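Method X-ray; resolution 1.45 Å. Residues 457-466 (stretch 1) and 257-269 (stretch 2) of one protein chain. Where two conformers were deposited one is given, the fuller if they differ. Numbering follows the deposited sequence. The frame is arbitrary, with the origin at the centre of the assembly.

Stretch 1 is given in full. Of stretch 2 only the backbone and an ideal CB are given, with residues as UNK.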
# COMPACT_ATOMS: atom_id res chain seq x y z
N SER B 457 12.95 26.32 0.55
CA SER B 457 14.09 27.10 0.99
C SER B 457 14.98 26.34 1.97
O SER B 457 16.11 26.76 2.24
CB SER B 457 13.62 28.41 1.60
OG SER B 457 12.97 29.19 0.60
N LYS B 458 14.49 25.21 2.49
CA LYS B 458 15.18 24.47 3.55
C LYS B 458 15.74 23.13 3.05
O LYS B 458 15.31 22.61 2.00
CB LYS B 458 14.21 24.22 4.73
CG LYS B 458 13.52 25.49 5.20
CD LYS B 458 12.48 25.23 6.28
CE LYS B 458 11.93 26.57 6.83
NZ LYS B 458 11.22 26.44 8.14
N ASP B 459 16.62 22.51 3.84
CA ASP B 459 17.29 21.28 3.38
C ASP B 459 16.49 19.96 3.54
O ASP B 459 16.62 19.09 2.72
CB ASP B 459 18.64 21.06 4.08
CG ASP B 459 19.68 22.08 3.69
OD1 ASP B 459 19.46 22.86 2.74
OD2 ASP B 459 20.77 21.97 4.38
N ASP B 460 15.73 19.80 4.63
CA ASP B 460 15.19 18.47 5.05
C ASP B 460 14.53 17.55 3.98
O ASP B 460 14.83 16.32 3.83
CB ASP B 460 14.10 18.73 6.11
CG ASP B 460 14.38 19.93 6.86
OD1 ASP B 460 15.25 19.69 7.77
OD2 ASP B 460 13.79 21.04 6.45
N PHE B 461 13.58 18.18 3.31
CA PHE B 461 12.72 17.60 2.32
C PHE B 461 13.07 18.26 0.99
O PHE B 461 12.21 18.33 0.13
CB PHE B 461 11.27 17.93 2.68
CG PHE B 461 10.82 17.38 4.02
CD1 PHE B 461 10.50 16.03 4.16
CD2 PHE B 461 10.66 18.20 5.08
CE1 PHE B 461 10.07 15.48 5.42
CE2 PHE B 461 10.27 17.68 6.37
CZ PHE B 461 9.90 16.34 6.53
N SER B 462 14.31 18.73 0.79
CA SER B 462 14.55 19.53 -0.41
C SER B 462 14.30 18.76 -1.70
O SER B 462 13.68 19.29 -2.64
CB SER B 462 15.96 20.15 -0.36
OG SER B 462 16.22 20.95 -1.48
N SER B 463 14.74 17.50 -1.74
CA SER B 463 14.55 16.71 -2.94
C SER B 463 13.06 16.51 -3.24
O SER B 463 12.62 16.55 -4.39
CB SER B 463 15.28 15.38 -2.76
OG SER B 463 15.09 14.55 -3.89
N ALA B 464 12.27 16.30 -2.19
CA ALA B 464 10.83 16.07 -2.39
C ALA B 464 10.16 17.23 -3.07
O ALA B 464 9.15 17.04 -3.74
CB ALA B 464 10.12 15.82 -1.04
N PHE B 465 10.71 18.43 -2.88
CA PHE B 465 10.16 19.63 -3.53
C PHE B 465 10.89 20.01 -4.81
O PHE B 465 10.74 21.15 -5.30
CB PHE B 465 10.03 20.79 -2.52
CG PHE B 465 8.99 20.50 -1.44
CD1 PHE B 465 7.63 20.59 -1.75
CD2 PHE B 465 9.36 20.07 -0.17
CE1 PHE B 465 6.65 20.27 -0.80
CE2 PHE B 465 8.35 19.73 0.80
CZ PHE B 465 7.02 19.84 0.47
N SER B 466 11.67 19.08 -5.34
CA SER B 466 12.45 19.30 -6.55
C SER B 466 11.86 18.56 -7.74
O SER B 466 12.37 18.67 -8.86
CB SER B 466 13.89 18.85 -6.32
OG SER B 466 14.01 17.44 -6.45
N UNK B 257 2.12 10.44 8.17
CA UNK B 257 2.65 11.41 9.12
C UNK B 257 3.69 12.29 8.46
O UNK B 257 3.72 13.53 8.68
CB UNK B 257 3.25 10.70 10.34
N UNK B 258 4.59 11.68 7.68
CA UNK B 258 5.66 12.49 7.10
C UNK B 258 5.21 13.40 5.97
O UNK B 258 5.79 14.48 5.79
CB UNK B 258 6.77 11.57 6.59
N UNK B 259 4.18 13.02 5.24
CA UNK B 259 3.62 13.94 4.24
C UNK B 259 2.98 15.11 4.94
O UNK B 259 3.17 16.27 4.50
CB UNK B 259 2.60 13.24 3.34
N UNK B 260 2.19 14.89 6.00
CA UNK B 260 1.63 16.03 6.76
C UNK B 260 2.75 16.92 7.31
O UNK B 260 2.69 18.16 7.21
CB UNK B 260 0.75 15.53 7.91
N UNK B 261 3.78 16.27 7.87
CA UNK B 261 4.90 17.01 8.45
C UNK B 261 5.55 17.90 7.39
O UNK B 261 5.85 19.08 7.65
CB UNK B 261 5.93 16.05 9.05
N UNK B 262 5.82 17.33 6.22
CA UNK B 262 6.50 18.07 5.15
C UNK B 262 5.64 19.19 4.60
O UNK B 262 6.11 20.33 4.43
CB UNK B 262 6.89 17.12 4.02
N UNK B 263 4.37 18.91 4.28
CA UNK B 263 3.59 19.96 3.63
C UNK B 263 3.27 21.14 4.58
O UNK B 263 3.05 22.24 4.11
CB UNK B 263 2.29 19.36 3.09
N UNK B 264 3.23 20.91 5.90
CA UNK B 264 2.96 21.96 6.89
C UNK B 264 4.28 22.57 7.43
O UNK B 264 4.23 23.42 8.32
CB UNK B 264 2.13 21.39 8.04
N UNK B 265 5.43 22.16 6.89
CA UNK B 265 6.76 22.59 7.35
C UNK B 265 6.84 22.52 8.89
O UNK B 265 7.19 23.51 9.57
CB UNK B 265 7.06 24.01 6.86
N UNK B 266 6.50 21.37 9.46
CA UNK B 266 6.61 21.27 10.90
C UNK B 266 8.06 21.14 11.32
O UNK B 266 8.92 20.72 10.54
CB UNK B 266 5.80 20.08 11.42
N UNK B 267 8.37 21.49 12.57
CA UNK B 267 9.76 21.30 12.99
C UNK B 267 10.18 19.84 12.95
O UNK B 267 9.41 18.95 13.30
CB UNK B 267 9.96 21.85 14.40
N UNK B 268 11.40 19.60 12.50
CA UNK B 268 11.99 18.27 12.48
C UNK B 268 12.17 17.66 13.87
O UNK B 268 12.00 16.43 14.04
CB UNK B 268 13.34 18.33 11.77
N UNK B 269 12.51 18.49 14.87
CA UNK B 269 12.66 17.95 16.19
C UNK B 269 11.35 17.45 16.76
O UNK B 269 10.28 18.02 16.53
CB UNK B 269 13.27 19.00 17.12

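Position 257 lies on the helix with nothing of stretch 1 within 5.5 Å of its ideal CB, so stretch 1 leaves the choice open; it is Ala-257. At 258 the CA-to-CB bond runs sideways, with the ideal CB 5.2 Å from Phe-461 CE1. A long, flexible apolar chain could reach that ring, where a short one would stop early. The residue is Met-258, all three chi angles m, and its CE comes 3.6 Å from Phe-461 CZ, at the ring edge.

Positions 259 and 260 have nothing of stretch 1 near their ideal CB atoms, and 259 points away. Helix-compatible residues of many kinds would do; both are valine, Val-259 and Val-260.

Position 261 also points sideways, its ideal CB 4.7 Å from Phe-461 CZ. An aromatic or a medium-sized apolar chain could lie along that rim. It is His-261, chi1 t, whose ND1 approaches Phe-461 CZ at 3.4 Å; the rings meet rim to rim, planes at 51°. The other nitrogen serves its own stretch, NE2 donating to the backbone O of position 267 at 2.8 Å and so tying the helix to the segment that follows.

Position 262 is the most constrained. Its CB points toward stretch 1, and the ideal CB already sits 3.8 Å from Phe-461 CD1 and 4.4 Å from Phe-465 CE2. With a ring face so close, a small residue is the natural fit. Ala-262 sets its CB 3.7 Å from the Phe-461 ring centroid and 8° off the normal, a CH-pi contact in which the methyl itself fills the gap.

At 263 the bond points away, yet the ideal CB is 5.4 Å from Phe-465 CZ, so a branched apolar chain could turn back. Leu-263 does so, CD2 reaching 4.0 Å from Phe-465 CZ at the ring edge. Position 264 is out of reach and free as far as stretch 1 is concerned; it is Leu-264.

Position 265 has positive phi (46/53) in a Schellman motif, where glycine or asparagine would be easy choices. But the ideal CB is 5.0 Å from Lys-458 NZ, which favours an acid. Asp-265 answers the charge: its OD2 accepts a hydrogen bond from Lys-458 NZ at 2.7 Å, within a salt bridge.

Positions 266 and 267 point away, and stretch 1 asks little of them: Leu-266 and Pro-267. At 268 CB turns toward stretch 1, 4.6 Å from Asp-460 OD1; a polar donor or an apolar cover could suit. Leu-268 covers, CD2 lying 3.9 Å from Asp-460 OD1. Position 269 has nothing of stretch 1 within 5.5 Å of its ideal CB, so many residues would suit; it is Ala-269.

Stretch 2 257-269: AMVVHALLDLPLA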
# COMPACT_ATOMS: atom_id res chain seq x y z
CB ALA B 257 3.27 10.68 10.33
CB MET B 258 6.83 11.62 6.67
CG MET B 258 7.53 11.01 7.90
SD MET B 258 8.04 12.21 9.25
CE MET B 258 8.96 13.42 8.34
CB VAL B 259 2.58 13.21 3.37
CG1 VAL B 259 1.69 14.23 2.65
CG2 VAL B 259 3.31 12.32 2.37
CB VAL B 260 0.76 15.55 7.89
CG1 VAL B 260 0.34 16.68 8.87
CG2 VAL B 260 -0.51 14.86 7.28
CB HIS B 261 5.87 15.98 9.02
CG HIS B 261 6.99 16.56 9.81
ND1 HIS B 261 8.04 17.26 9.23
CD2 HIS B 261 7.20 16.58 11.15
CE1 HIS B 261 8.86 17.66 10.20
NE2 HIS B 261 8.37 17.27 11.37
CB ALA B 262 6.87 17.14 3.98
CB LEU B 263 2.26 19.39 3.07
CG LEU B 263 2.49 18.47 1.89
CD1 LEU B 263 1.11 17.83 1.49
CD2 LEU B 263 3.07 19.20 0.68
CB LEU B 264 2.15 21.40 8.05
CG LEU B 264 0.76 20.84 7.64
CD1 LEU B 264 0.08 20.42 8.96
CD2 LEU B 264 -0.12 21.76 6.79
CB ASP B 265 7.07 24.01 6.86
CG ASP B 265 8.52 24.43 7.17
OD1 ASP B 265 9.38 23.50 7.16
OD2 ASP B 265 8.77 25.64 7.50
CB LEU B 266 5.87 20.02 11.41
CG LEU B 266 4.37 20.00 11.05
CD1 LEU B 266 3.68 18.76 11.64
CD2 LEU B 266 3.64 21.31 11.49
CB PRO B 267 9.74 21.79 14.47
CG PRO B 267 8.60 22.72 14.55
CD PRO B 267 7.53 22.10 13.62
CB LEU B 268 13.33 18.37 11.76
CG LEU B 268 14.19 17.14 11.72
CD1 LEU B 268 13.47 16.05 10.97
CD2 LEU B 268 15.55 17.48 10.99
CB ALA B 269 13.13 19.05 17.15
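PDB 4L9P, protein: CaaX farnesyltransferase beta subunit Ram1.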